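Local atomic coordinates of acyl-coenzyme A oxidase (Caenorhabditis elegans, PDB entry 5K3H), a protein that catalyses the FAD-dependent, oxygen-consuming desaturation of acyl-CoA that begins peroxisomal beta-oxidation of fatty acid-derived side chains, releasing hydrogen peroxide. Residues B[32-37]-B[616-621]; B[38-43]-B[95-100]; B[200-205]-B[218-223]; B[232-237]-B[253-258]; B[389-394]-B[438-443]. One frame throughout, in Å; residues are numbered along the deposited sequence.

Interaction 1: residues B[32-37]-B[616-621]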
# COMPACT_ATOMS: atom_id res chain seq x y z
N ALA B 32 6.66 24.49 18.02
CA ALA B 32 6.58 24.36 19.48
C ALA B 32 5.26 23.72 19.91
O ALA B 32 5.21 22.92 20.86
CB ALA B 32 6.76 25.72 20.14
N GLN B 33 4.17 24.07 19.22
CA GLN B 33 2.89 23.39 19.46
C GLN B 33 2.99 21.89 19.18
O GLN B 33 2.56 21.06 20.00
CB GLN B 33 1.82 24.05 18.61
CG GLN B 33 0.42 23.84 19.08
CD GLN B 33 0.20 24.18 20.54
OE1 GLN B 33 -0.27 23.35 21.30
NE2 GLN B 33 0.53 25.40 20.93
N ILE B 34 3.59 21.51 18.04
CA ILE B 34 3.68 20.10 17.64
C ILE B 34 4.52 19.30 18.62
O ILE B 34 4.19 18.15 18.95
CB ILE B 34 4.24 19.97 16.20
CG1 ILE B 34 3.26 20.49 15.15
CG2 ILE B 34 4.66 18.53 15.89
CD1 ILE B 34 3.88 20.64 13.80
N TYR B 35 5.64 19.84 19.07
CA TYR B 35 6.60 19.04 19.83
C TYR B 35 6.52 19.30 21.33
O TYR B 35 7.37 18.81 22.08
CB TYR B 35 8.02 19.27 19.30
CG TYR B 35 8.23 18.73 17.91
CD1 TYR B 35 8.17 17.36 17.66
CD2 TYR B 35 8.44 19.60 16.82
CE1 TYR B 35 8.34 16.84 16.37
CE2 TYR B 35 8.62 19.08 15.52
CZ TYR B 35 8.56 17.70 15.32
OH TYR B 35 8.73 17.19 14.07
N GLY B 36 5.51 20.05 21.79
CA GLY B 36 5.29 20.22 23.21
C GLY B 36 6.13 21.26 23.91
O GLY B 36 6.48 21.08 25.08
N GLY B 37 6.45 22.36 23.25
CA GLY B 37 7.10 23.48 23.90
C GLY B 37 8.16 24.12 23.01
O GLY B 37 8.75 23.48 22.14
N ASP B 616 5.80 22.33 6.81
CA ASP B 616 7.10 22.85 7.20
C ASP B 616 7.25 22.95 8.72
O ASP B 616 8.37 22.89 9.22
CB ASP B 616 7.35 24.25 6.64
CG ASP B 616 7.67 24.26 5.18
OD1 ASP B 616 8.17 23.23 4.64
OD2 ASP B 616 7.47 25.34 4.56
N SER B 617 6.16 23.17 9.44
CA SER B 617 6.24 23.35 10.88
C SER B 617 6.74 22.11 11.60
O SER B 617 7.13 22.21 12.77
CB SER B 617 4.89 23.79 11.45
OG SER B 617 4.52 25.07 10.94
N TRP B 618 6.70 20.94 10.96
CA TRP B 618 7.30 19.76 11.58
C TRP B 618 8.83 19.79 11.52
O TRP B 618 9.48 18.98 12.19
CB TRP B 618 6.77 18.51 10.91
CG TRP B 618 5.35 18.32 11.21
CD1 TRP B 618 4.32 19.07 10.74
CD2 TRP B 618 4.79 17.32 12.04
NE1 TRP B 618 3.13 18.60 11.24
CE2 TRP B 618 3.40 17.51 12.04
CE3 TRP B 618 5.32 16.26 12.77
CZ2 TRP B 618 2.53 16.69 12.75
CZ3 TRP B 618 4.45 15.43 13.48
CH2 TRP B 618 3.07 15.66 13.45
N GLU B 619 9.38 20.67 10.67
CA GLU B 619 10.80 20.99 10.60
C GLU B 619 11.66 19.73 10.46
O GLU B 619 12.46 19.39 11.33
CB GLU B 619 11.18 21.85 11.80
CG GLU B 619 10.48 23.19 11.71
CD GLU B 619 10.94 24.15 12.75
OE1 GLU B 619 11.25 23.69 13.88
OE2 GLU B 619 11.01 25.35 12.44
N PHE B 620 11.48 19.07 9.31
CA PHE B 620 12.32 17.95 8.89
C PHE B 620 13.38 18.45 7.91
O PHE B 620 13.05 18.97 6.84
CB PHE B 620 11.50 16.86 8.22
CG PHE B 620 10.39 16.33 9.06
CD1 PHE B 620 10.62 15.92 10.37
CD2 PHE B 620 9.12 16.22 8.55
CE1 PHE B 620 9.61 15.42 11.15
CE2 PHE B 620 8.09 15.74 9.33
CZ PHE B 620 8.35 15.34 10.63
N SER B 621 14.65 18.26 8.27
CA SER B 621 15.73 18.56 7.34
C SER B 621 15.75 17.53 6.21
O SER B 621 15.16 16.44 6.31
CB SER B 621 17.06 18.56 8.08
OG SER B 621 17.42 17.25 8.48
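Helix 27-35 of the N-terminal region runs out here in a Schellman motif, with Gly36 at positive phi, and its last turn packs on the type I beta turn that links helix 590-616 to helix 622-625. The turn opens with Asp616, whose O accepts the N-H of Glu619 at 2.8 Å, and whose carboxylate forms salt bridges with Arg315 and Arg20. Ser617 lends its CB, 4.1 Å from Ile34 CD1, while its hydroxyl is bonded back to Ser613 O. Trp618 carries most of the apolar contact. Ile34 CD1 sits over the face of its five-membered ring, 3.4 Å from the centroid and 14° off the normal, a CH-pi contact. The other branch of the isoleucine, CG2, reaches the six-membered ring at 3.9 Å from Trp618 CZ3. Having CG1 beside the backbone N (chi1 -69°) and CG2 anti to it lets the one side chain span both rings. An alanine at Trp618 would remove the indole face under both branches of Ile34 and would probably loosen the fit between helix end and turn. The Trp618 carbonyl has a separate role: its O accepts a hydrogen bond from Tyr35 OH at 2.7 Å, in the carbonyl plane and on a lone pair, and lies at the edge of the tyrosine ring. Glu619, at positive phi, turns the chain, and its carboxylate pairs with Arg45 and His28. Phe620 then brings its ring to the same tyrosine, Phe620 CE1 lying 3.5 Å from Tyr35 OH.

Interaction 2: residues B[38-43]-B[95-100]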
# COMPACT_ATOMS: atom_id res chain seq x y z
N GLU B 38 8.39 25.41 23.24
CA GLU B 38 9.37 26.13 22.42
C GLU B 38 10.77 25.55 22.57
O GLU B 38 11.55 25.53 21.60
CB GLU B 38 9.32 27.63 22.76
CG GLU B 38 10.68 28.31 22.81
CD GLU B 38 11.25 28.64 21.43
OE1 GLU B 38 10.50 28.52 20.43
OE2 GLU B 38 12.45 29.02 21.36
N MET B 39 11.12 25.06 23.76
CA MET B 39 12.47 24.53 23.92
C MET B 39 12.61 23.19 23.20
O MET B 39 13.64 22.93 22.56
CB MET B 39 12.83 24.39 25.41
CG MET B 39 14.32 24.49 25.71
SD MET B 39 15.02 26.09 25.19
CE MET B 39 16.78 25.74 25.42
N ARG B 40 11.59 22.34 23.26
CA ARG B 40 11.71 21.03 22.62
C ARG B 40 11.86 21.21 21.12
O ARG B 40 12.63 20.49 20.48
CB ARG B 40 10.52 20.13 22.93
CG ARG B 40 10.22 19.95 24.40
CD ARG B 40 9.79 18.53 24.74
NE ARG B 40 10.98 17.69 24.96
CZ ARG B 40 11.60 16.94 24.06
NH1 ARG B 40 11.16 16.87 22.80
NH2 ARG B 40 12.69 16.25 24.42
N ALA B 41 11.12 22.17 20.56
CA ALA B 41 11.22 22.44 19.13
C ALA B 41 12.59 23.02 18.76
O ALA B 41 13.24 22.55 17.82
CB ALA B 41 10.10 23.39 18.70
N ARG B 42 13.04 24.04 19.50
CA ARG B 42 14.34 24.65 19.21
C ARG B 42 15.47 23.65 19.33
O ARG B 42 16.44 23.69 18.56
CB ARG B 42 14.58 25.85 20.12
CG ARG B 42 15.81 26.62 19.69
CD ARG B 42 16.35 27.53 20.75
NE ARG B 42 15.29 28.25 21.43
CZ ARG B 42 15.38 28.71 22.68
NH1 ARG B 42 16.49 28.50 23.38
NH2 ARG B 42 14.36 29.36 23.22
N ARG B 43 15.40 22.75 20.31
CA ARG B 43 16.49 21.79 20.46
C ARG B 43 16.61 20.91 19.22
O ARG B 43 17.72 20.51 18.85
CB ARG B 43 16.30 20.95 21.73
CG ARG B 43 16.66 21.70 23.04
CD ARG B 43 18.16 21.96 23.09
NE ARG B 43 18.95 20.73 23.00
CZ ARG B 43 20.04 20.60 22.24
NH1 ARG B 43 20.45 21.62 21.51
NH2 ARG B 43 20.72 19.46 22.21
N ALA B 95 14.92 11.25 26.17
CA ALA B 95 14.14 10.70 25.09
C ALA B 95 13.43 11.86 24.40
O ALA B 95 12.87 12.74 25.06
CB ALA B 95 13.14 9.67 25.63
N GLY B 96 13.48 11.88 23.09
CA GLY B 96 12.93 13.01 22.36
C GLY B 96 14.10 13.64 21.64
O GLY B 96 14.10 13.72 20.41
N GLU B 97 15.15 14.01 22.39
CA GLU B 97 16.38 14.44 21.72
C GLU B 97 17.06 13.25 21.05
O GLU B 97 17.65 13.39 19.98
CB GLU B 97 17.34 15.14 22.69
CG GLU B 97 16.81 16.43 23.33
CD GLU B 97 17.91 17.39 23.82
OE1 GLU B 97 19.12 17.05 23.77
OE2 GLU B 97 17.55 18.50 24.26
N LEU B 98 17.00 12.08 21.69
CA LEU B 98 17.56 10.87 21.10
C LEU B 98 16.67 10.35 19.97
O LEU B 98 17.17 9.90 18.93
CB LEU B 98 17.74 9.80 22.18
CG LEU B 98 18.35 8.43 21.85
CD1 LEU B 98 19.80 8.56 21.41
CD2 LEU B 98 18.26 7.51 23.05
N TYR B 99 15.36 10.44 20.13
CA TYR B 99 14.44 10.05 19.07
C TYR B 99 14.72 10.88 17.81
O TYR B 99 14.84 10.33 16.70
CB TYR B 99 13.01 10.23 19.56
CG TYR B 99 11.95 9.74 18.61
CD1 TYR B 99 11.86 8.39 18.30
CD2 TYR B 99 11.06 10.62 18.01
CE1 TYR B 99 10.90 7.92 17.44
CE2 TYR B 99 10.09 10.16 17.14
CZ TYR B 99 10.02 8.81 16.86
OH TYR B 99 9.07 8.32 15.98
N HIS B 100 14.84 12.20 17.96
CA HIS B 100 15.20 13.06 16.84
C HIS B 100 16.58 12.74 16.28
O HIS B 100 16.75 12.57 15.06
CB HIS B 100 15.11 14.53 17.27
CG HIS B 100 15.54 15.50 16.22
ND1 HIS B 100 14.91 15.61 15.00
CD2 HIS B 100 16.48 16.48 16.24
CE1 HIS B 100 15.48 16.57 14.29
NE2 HIS B 100 16.44 17.11 15.02
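Two successive bends, at chi2 (-67°) and chi3 (-58°), fold the Arg43 side chain back on itself so that NE and NH2 both face Glu97, whose own chain runs extended beyond CG. The result is a side-on, two-nitrogen salt bridge between helix 38-52 and the first turn of helix 97-105. Arg43 NE donates to Glu97 OE2 at 2.9 Å, and Arg43 NH2 to Glu97 OE1 at a longer 3.3 Å. Both acceptors lie close to the guanidinium plane, yet both are approached from above the carboxylate plane, because the two flat groups are turned 58° apart. The bend also lays the aliphatic part of the arginine alongside the acid, with Arg43 CG 3.5 Å from Glu97 OE2.

Arg40, one helical turn earlier, reaches the loop before helix 97-105. Its NH2 forms a salt bridge with Asp94, whose OD1 also accepts the N-H of Glu97. Arg40 NH2 passes 3.6 Å from Ala95 O and 3.8 Å from Gly96 CA. Gly96 holds the N-cap position with positive phi; a CB on it would lie only 2.6 Å from Arg40 NH2, so the close approach of the arginine depends on the missing side chain.

Further partners spread the charges: Arg43 NH1 meets Glu46, Arg43 NH2 also donates to Ile89 O, and Glu97 OE1 accepts from Asp91 N. A buried glutamate gripped by two arginine nitrogens and a backbone N-H is likely to stay ionised, so the chemistry points to a polar, multiply bonded joint between two helices of the N-terminal region, away from the annotated sites.

Interaction 3: residues B[200-205]-B[218-223]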
# COMPACT_ATOMS: atom_id res chain seq x y z
N ALA B 200 18.73 -11.90 24.98
CA ALA B 200 17.32 -11.58 24.77
C ALA B 200 16.52 -11.82 26.04
O ALA B 200 16.83 -12.72 26.82
CB ALA B 200 16.71 -12.41 23.63
N VAL B 201 15.49 -11.02 26.25
CA VAL B 201 14.46 -11.39 27.22
C VAL B 201 13.46 -12.26 26.46
O VAL B 201 12.85 -11.82 25.48
CB VAL B 201 13.79 -10.15 27.83
CG1 VAL B 201 12.64 -10.57 28.75
CG2 VAL B 201 14.80 -9.26 28.57
N VAL B 202 13.28 -13.49 26.91
CA VAL B 202 12.53 -14.51 26.18
C VAL B 202 11.28 -14.85 26.96
O VAL B 202 11.33 -15.02 28.19
CB VAL B 202 13.40 -15.75 25.93
CG1 VAL B 202 12.58 -16.87 25.28
CG2 VAL B 202 14.58 -15.38 25.07
N VAL B 203 10.14 -14.92 26.26
CA VAL B 203 8.87 -15.29 26.87
C VAL B 203 8.63 -16.78 26.62
O VAL B 203 8.77 -17.26 25.49
CB VAL B 203 7.72 -14.43 26.33
CG1 VAL B 203 6.44 -14.80 27.03
CG2 VAL B 203 8.02 -12.97 26.57
N ALA B 204 8.27 -17.50 27.68
CA ALA B 204 8.10 -18.94 27.64
C ALA B 204 7.14 -19.36 28.75
O ALA B 204 7.05 -18.70 29.78
CB ALA B 204 9.45 -19.66 27.80
N HIS B 205 6.45 -20.47 28.53
CA HIS B 205 5.57 -21.03 29.54
C HIS B 205 6.37 -21.73 30.63
O HIS B 205 7.16 -22.64 30.34
CB HIS B 205 4.60 -22.01 28.89
CG HIS B 205 3.45 -21.36 28.20
ND1 HIS B 205 2.32 -22.05 27.82
CD2 HIS B 205 3.24 -20.06 27.86
CE1 HIS B 205 1.47 -21.21 27.25
NE2 HIS B 205 2.00 -20.00 27.28
N PHE B 218 12.50 -14.35 30.88
CA PHE B 218 13.79 -14.85 31.33
C PHE B 218 14.89 -14.11 30.58
O PHE B 218 14.81 -13.90 29.37
CB PHE B 218 13.96 -16.37 31.09
CG PHE B 218 12.88 -17.21 31.72
CD1 PHE B 218 13.06 -17.77 32.97
CD2 PHE B 218 11.65 -17.37 31.09
CE1 PHE B 218 12.07 -18.52 33.56
CE2 PHE B 218 10.65 -18.14 31.68
CZ PHE B 218 10.86 -18.70 32.91
N MET B 219 15.95 -13.76 31.31
CA MET B 219 17.15 -13.27 30.66
C MET B 219 17.89 -14.46 30.08
O MET B 219 18.11 -15.45 30.79
CB MET B 219 18.03 -12.50 31.65
CG MET B 219 19.33 -11.98 31.05
SD MET B 219 19.07 -10.84 29.66
CE MET B 219 18.57 -9.40 30.57
N VAL B 220 18.21 -14.41 28.79
CA VAL B 220 18.78 -15.55 28.08
C VAL B 220 20.01 -15.12 27.29
O VAL B 220 19.91 -14.27 26.40
CB VAL B 220 17.77 -16.22 27.14
CG1 VAL B 220 18.39 -17.45 26.48
CG2 VAL B 220 16.52 -16.61 27.88
N PRO B 221 21.21 -15.63 27.61
CA PRO B 221 22.36 -15.43 26.71
C PRO B 221 22.21 -16.27 25.46
O PRO B 221 21.86 -17.45 25.53
CB PRO B 221 23.56 -15.87 27.54
CG PRO B 221 23.02 -16.73 28.60
CD PRO B 221 21.58 -16.34 28.84
N LEU B 222 22.50 -15.64 24.33
CA LEU B 222 22.33 -16.26 23.02
C LEU B 222 23.63 -16.59 22.32
O LEU B 222 23.73 -17.62 21.66
CB LEU B 222 21.52 -15.33 22.10
CG LEU B 222 20.22 -14.79 22.66
CD1 LEU B 222 19.66 -13.75 21.68
CD2 LEU B 222 19.27 -15.95 22.91
N ARG B 223 24.61 -15.69 22.41
CA ARG B 223 25.89 -15.83 21.73
C ARG B 223 27.02 -15.52 22.71
O ARG B 223 26.84 -14.76 23.68
CB ARG B 223 26.00 -14.89 20.52
CG ARG B 223 25.03 -15.20 19.40
CD ARG B 223 24.98 -14.05 18.40
NE ARG B 223 24.09 -14.32 17.27
CZ ARG B 223 24.46 -14.85 16.11
NH1 ARG B 223 25.74 -15.17 15.91
NH2 ARG B 223 23.56 -15.06 15.16
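Strands 199-208 and 211-221 form a beta hairpin in the mixed sheet of the protein, and this contact is the part of it furthest from the connecting turn. Four backbone bonds hold the strands in antiparallel register. Ala200 and Val220 are a hydrogen-bonded pair, with Ala200 N giving to Val220 O at 3.0 Å and Val220 N to Ala200 O at 2.9 Å, the latter nearly along the C=O axis. Val202 and Phe218 make the next such pair, its straighter bond running from Val202 N to Phe218 O at 165° and 2.9 Å. Between them, Val201 and Met219 form a non-hydrogen-bonded pair, where Val201 CA approaches Phe218 O at 3.3 Å in a CA-H...O contact.

Side chains sort onto two faces. On one, Val202 CG2 meets Val220 CG2 at 3.6 Å; both valines have CG1 anti to the backbone N, which turns the CG2 methyls of these diagonal neighbours to each other. Ala200 CB touches Leu222 CD1 at 3.8 Å just past the strand end, and the Phe218 ring directs its edge at Val202 O and Ala204 O. On the other, Val201 and the doubly bent Met219 pack beneath helix 114-127, both reaching Phe120.

The short-segment axes lie 124° apart, well off antiparallel, consistent with a strongly twisted hairpin. Strand 147-150 flanks 199-208 on its second edge and carries Tyr149, an FAD-binding residue that touches Val201. The arrangement is that of the central beta domain of acyl-CoA oxidases and dehydrogenases, which contributes to the flavin site.

Interaction 4: residues B[232-237]-B[253-258]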
# COMPACT_ATOMS: atom_id res chain seq x y z
N PRO B 232 25.86 -23.28 22.87
CA PRO B 232 25.35 -24.63 22.60
C PRO B 232 23.87 -24.77 22.93
O PRO B 232 23.40 -24.32 23.97
CB PRO B 232 26.23 -25.52 23.50
CG PRO B 232 27.46 -24.76 23.68
CD PRO B 232 27.04 -23.32 23.76
N GLY B 233 23.15 -25.41 22.01
CA GLY B 233 21.72 -25.57 22.16
C GLY B 233 20.91 -24.44 21.59
O GLY B 233 19.67 -24.46 21.72
N ILE B 234 21.56 -23.43 21.00
CA ILE B 234 20.90 -22.25 20.46
C ILE B 234 20.90 -22.34 18.94
O ILE B 234 21.97 -22.32 18.31
CB ILE B 234 21.60 -20.97 20.91
CG1 ILE B 234 21.48 -20.84 22.43
CG2 ILE B 234 21.07 -19.76 20.17
CD1 ILE B 234 20.08 -20.61 22.93
N THR B 235 19.70 -22.35 18.35
CA THR B 235 19.47 -22.19 16.91
C THR B 235 18.94 -20.78 16.68
O THR B 235 17.89 -20.42 17.21
CB THR B 235 18.47 -23.21 16.38
OG1 THR B 235 18.93 -24.54 16.68
CG2 THR B 235 18.33 -23.07 14.88
N ILE B 236 19.66 -19.99 15.89
CA ILE B 236 19.42 -18.57 15.80
C ILE B 236 19.83 -18.14 14.40
O ILE B 236 20.74 -18.72 13.81
CB ILE B 236 20.20 -17.80 16.89
CG1 ILE B 236 19.76 -16.34 16.97
CG2 ILE B 236 21.73 -17.95 16.71
CD1 ILE B 236 20.14 -15.71 18.29
N GLY B 237 19.11 -17.18 13.85
CA GLY B 237 19.45 -16.70 12.52
C GLY B 237 18.44 -15.68 12.05
O GLY B 237 17.45 -15.41 12.73
N LEU B 253 14.69 -18.28 16.64
CA LEU B 253 15.42 -18.76 17.81
C LEU B 253 14.79 -20.04 18.33
O LEU B 253 13.60 -20.05 18.66
CB LEU B 253 15.42 -17.71 18.93
CG LEU B 253 15.95 -18.08 20.32
CD1 LEU B 253 17.43 -18.46 20.28
CD2 LEU B 253 15.71 -16.93 21.29
N GLY B 254 15.61 -21.08 18.45
CA GLY B 254 15.18 -22.33 19.04
C GLY B 254 16.15 -22.79 20.11
O GLY B 254 17.34 -22.52 20.05
N PHE B 255 15.61 -23.47 21.11
CA PHE B 255 16.38 -24.00 22.24
C PHE B 255 16.29 -25.52 22.23
O PHE B 255 15.19 -26.08 22.07
CB PHE B 255 15.84 -23.50 23.57
CG PHE B 255 15.70 -22.02 23.65
CD1 PHE B 255 16.81 -21.22 23.92
CD2 PHE B 255 14.46 -21.42 23.45
CE1 PHE B 255 16.70 -19.84 24.00
CE2 PHE B 255 14.32 -20.04 23.52
CZ PHE B 255 15.44 -19.24 23.80
N ASN B 256 17.43 -26.17 22.43
CA ASN B 256 17.50 -27.63 22.63
C ASN B 256 17.90 -27.87 24.08
O ASN B 256 19.08 -27.97 24.41
CB ASN B 256 18.49 -28.28 21.66
CG ASN B 256 18.48 -29.80 21.73
OD1 ASN B 256 17.57 -30.41 22.31
ND2 ASN B 256 19.48 -30.44 21.09
N ASN B 257 16.89 -27.94 24.96
CA ASN B 257 17.08 -28.15 26.40
C ASN B 257 18.19 -27.25 26.95
O ASN B 257 19.19 -27.71 27.50
CB ASN B 257 17.33 -29.63 26.70
CG ASN B 257 16.08 -30.50 26.48
OD1 ASN B 257 15.00 -30.22 27.05
ND2 ASN B 257 16.20 -31.54 25.64
N TYR B 258 18.00 -25.93 26.76
CA TYR B 258 19.01 -24.91 27.05
C TYR B 258 18.86 -24.42 28.49
O TYR B 258 17.81 -23.86 28.85
CB TYR B 258 18.86 -23.75 26.07
CG TYR B 258 19.91 -22.67 26.14
CD1 TYR B 258 21.17 -22.84 25.58
CD2 TYR B 258 19.62 -21.45 26.74
CE1 TYR B 258 22.12 -21.82 25.63
CE2 TYR B 258 20.55 -20.44 26.80
CZ TYR B 258 21.80 -20.62 26.25
OH TYR B 258 22.71 -19.60 26.32
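The delta-methyl of Ile234 stands almost exactly above the middle of the Tyr258 ring: CD1 is 3.5 Å from the ring centroid and only 8° off the normal, a CH-pi contact. It lies beside an antiparallel beta pairing of strand 234-238, outermost within the chain of a small three-stranded sheet, with strand 251-255; the local axes are 176° apart. Thr235 and Gly254 are the hydrogen-bonded pair, Thr235 N to Gly254 O at 2.9 Å and nearly straight at 174°, Gly254 N to Thr235 O at a short 2.7 Å. Asn256 N adds a third bond, landing on a lone pair of Gly233 O.

The apolar side is carried by Ile234. Both of its torsions turn the chain the same way, so CG1 and CD1 fold over the tyrosine face while CG2 heads for the neighbouring strand, 3.9 Å from Leu253 CD1. Ile234 CD1 also touches Phe255 CD1 at 3.5 Å, the two side chains lying side by side and pointing alike. Leu253 CD1 also touches Ile236 CD1, and the leucine lies near Ala150, an FAD-binding residue.

Tyr258 can reach back because the chain kinks after Phe255: Asn257 and Tyr258 both face Leu178, a G1 beta bulge, and the bulge passes the chain from the small sheet to the larger one through strand 258-261. The tyrosine hydroxyl makes a weak hydrogen bond to Pro221 O. At the rim of its ring, in the ring plane, Pro232 O closes to 3.1 Å from Tyr258 CD1.

Interaction 5: residues B[389-394]-B[438-443]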
# COMPACT_ATOMS: atom_id res chain seq x y z
N GLY B 389 -7.50 0.22 20.36
CA GLY B 389 -8.11 0.78 19.17
C GLY B 389 -7.23 1.81 18.51
O GLY B 389 -7.11 1.83 17.28
N LEU B 390 -6.57 2.66 19.30
CA LEU B 390 -5.75 3.71 18.72
C LEU B 390 -4.68 3.13 17.80
O LEU B 390 -4.56 3.55 16.64
CB LEU B 390 -5.11 4.56 19.81
CG LEU B 390 -5.97 5.65 20.41
CD1 LEU B 390 -5.23 6.20 21.61
CD2 LEU B 390 -6.22 6.73 19.38
N LYS B 391 -3.90 2.17 18.30
CA LYS B 391 -2.88 1.54 17.46
C LYS B 391 -3.47 1.04 16.14
O LYS B 391 -2.90 1.28 15.07
CB LYS B 391 -2.22 0.39 18.22
CG LYS B 391 -1.12 0.80 19.17
CD LYS B 391 -0.63 -0.43 19.94
CE LYS B 391 0.09 -0.05 21.24
NZ LYS B 391 -0.64 -0.57 22.45
N SER B 392 -4.60 0.34 16.20
CA SER B 392 -5.18 -0.23 14.99
C SER B 392 -5.62 0.87 14.01
O SER B 392 -5.29 0.82 12.82
CB SER B 392 -6.34 -1.14 15.34
OG SER B 392 -6.98 -1.62 14.17
N VAL B 393 -6.38 1.86 14.50
CA VAL B 393 -6.95 2.86 13.61
C VAL B 393 -5.88 3.83 13.11
O VAL B 393 -5.87 4.22 11.94
CB VAL B 393 -8.10 3.62 14.32
CG1 VAL B 393 -8.56 4.85 13.50
CG2 VAL B 393 -9.25 2.68 14.60
N VAL B 394 -4.98 4.26 14.00
CA VAL B 394 -3.95 5.20 13.57
C VAL B 394 -3.04 4.55 12.53
O VAL B 394 -2.64 5.19 11.54
CB VAL B 394 -3.16 5.71 14.79
CG1 VAL B 394 -1.91 6.47 14.34
CG2 VAL B 394 -4.05 6.55 15.73
N MET B 438 -6.78 -6.97 14.07
CA MET B 438 -8.10 -7.49 14.40
C MET B 438 -8.22 -7.85 15.88
O MET B 438 -9.32 -7.73 16.45
CB MET B 438 -8.43 -8.69 13.52
CG MET B 438 -9.69 -8.50 12.71
SD MET B 438 -9.81 -6.99 11.70
CE MET B 438 -10.05 -7.67 10.06
N VAL B 439 -7.15 -8.34 16.53
CA VAL B 439 -7.31 -8.63 17.95
C VAL B 439 -7.28 -7.35 18.79
O VAL B 439 -7.89 -7.30 19.86
CB VAL B 439 -6.29 -9.69 18.45
CG1 VAL B 439 -6.41 -10.97 17.60
CG2 VAL B 439 -4.86 -9.14 18.53
N MET B 440 -6.55 -6.31 18.34
CA MET B 440 -6.60 -5.06 19.07
C MET B 440 -8.01 -4.46 19.05
O MET B 440 -8.49 -3.98 20.09
CB MET B 440 -5.58 -4.05 18.53
CG MET B 440 -4.13 -4.44 18.71
SD MET B 440 -2.98 -3.20 18.03
CE MET B 440 -2.85 -3.57 16.28
N LEU B 441 -8.69 -4.51 17.90
CA LEU B 441 -10.03 -3.92 17.85
C LEU B 441 -11.03 -4.75 18.63
O LEU B 441 -11.90 -4.19 19.32
CB LEU B 441 -10.53 -3.77 16.41
CG LEU B 441 -9.91 -2.65 15.60
CD1 LEU B 441 -10.39 -2.80 14.18
CD2 LEU B 441 -10.24 -1.29 16.19
N LEU B 442 -10.93 -6.08 18.56
CA LEU B 442 -11.89 -6.90 19.29
C LEU B 442 -11.63 -6.88 20.81
O LEU B 442 -12.55 -7.12 21.60
CB LEU B 442 -11.90 -8.31 18.67
CG LEU B 442 -12.68 -8.47 17.33
CD1 LEU B 442 -12.48 -9.83 16.69
CD2 LEU B 442 -14.17 -8.28 17.52
N GLN B 443 -10.41 -6.55 21.24
CA GLN B 443 -10.18 -6.27 22.65
C GLN B 443 -10.92 -5.02 23.12
O GLN B 443 -11.50 -4.99 24.21
CB GLN B 443 -8.69 -6.13 22.89
CG GLN B 443 -8.31 -5.71 24.29
CD GLN B 443 -6.84 -5.87 24.50
OE1 GLN B 443 -6.18 -5.02 25.11
NE2 GLN B 443 -6.28 -6.95 23.95
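Gly389 starts the contact of helix 382-408 with helix 437-456. Its CA comes within 5.2 Å of Leu441 CA, the nearest backbone pair of the two segments, and lies 4.2 Å from Leu441 CD2. The local axes cross at -134° with a closest approach of 8.3 Å. Lys391 follows, offering its aliphatic stem: Met440, bent at chi3, lays its sulphur across it at about a right angle, SD 3.7 Å from Lys391 CB, while the lysine end leads away. The CB of Ser392 is directed toward the other helix. With OG anti to the backbone N (chi1 176°), its hydroxyl oxygen lies against the branch point of Leu441, 3.4 Å from CG and 3.6 Å from CD1, and no hydrogen bond joins the two segments. Val393 completes the patch, its CG2 4.4 Å from Leu441 CD2. An alanine at Leu441 would remove the branch that meets Ser392, Val393 and Gly389 and would probably slacken this crossing and the seating of Ser392.

Leu441 also packs on Arg536 of helix 520-553, and its carbonyl oxygen accepts a bond from Ser535 OG. Leu441 thus touches three ATP-binding residues, Ser392, Ser535 and Arg536, and probably acts as a second-shell residue of that intersubunit site. The arrangement is typical of the helix packing of the C-alpha1 domain of acyl-CoA oxidases, here next to the ATP-binding residues.

In the fold
Along the chain, interaction 1 opens first and closes last, joining the N-terminal region to the loop after helix 590-616, with the other four contacts lying within that span, in series. Interactions 1 and 2 touch, their centres 9 Å apart, because helices 27-35 and 38-52 are consecutive. Interactions 3 and 4 also touch, centres 11 Å apart: strand 211-221 leads on to strand 234-238, and the two beta sheets meet there. Interaction 5 stands apart, its centre about 28 Å from the centres of both interactions 1 and 3. Interaction 1 thus ties the chain's N-terminal part to its C-terminal part, interactions 3 and 4 build the beta part next to FAD-binding residues, and interaction 5 lies among helices at the ATP site.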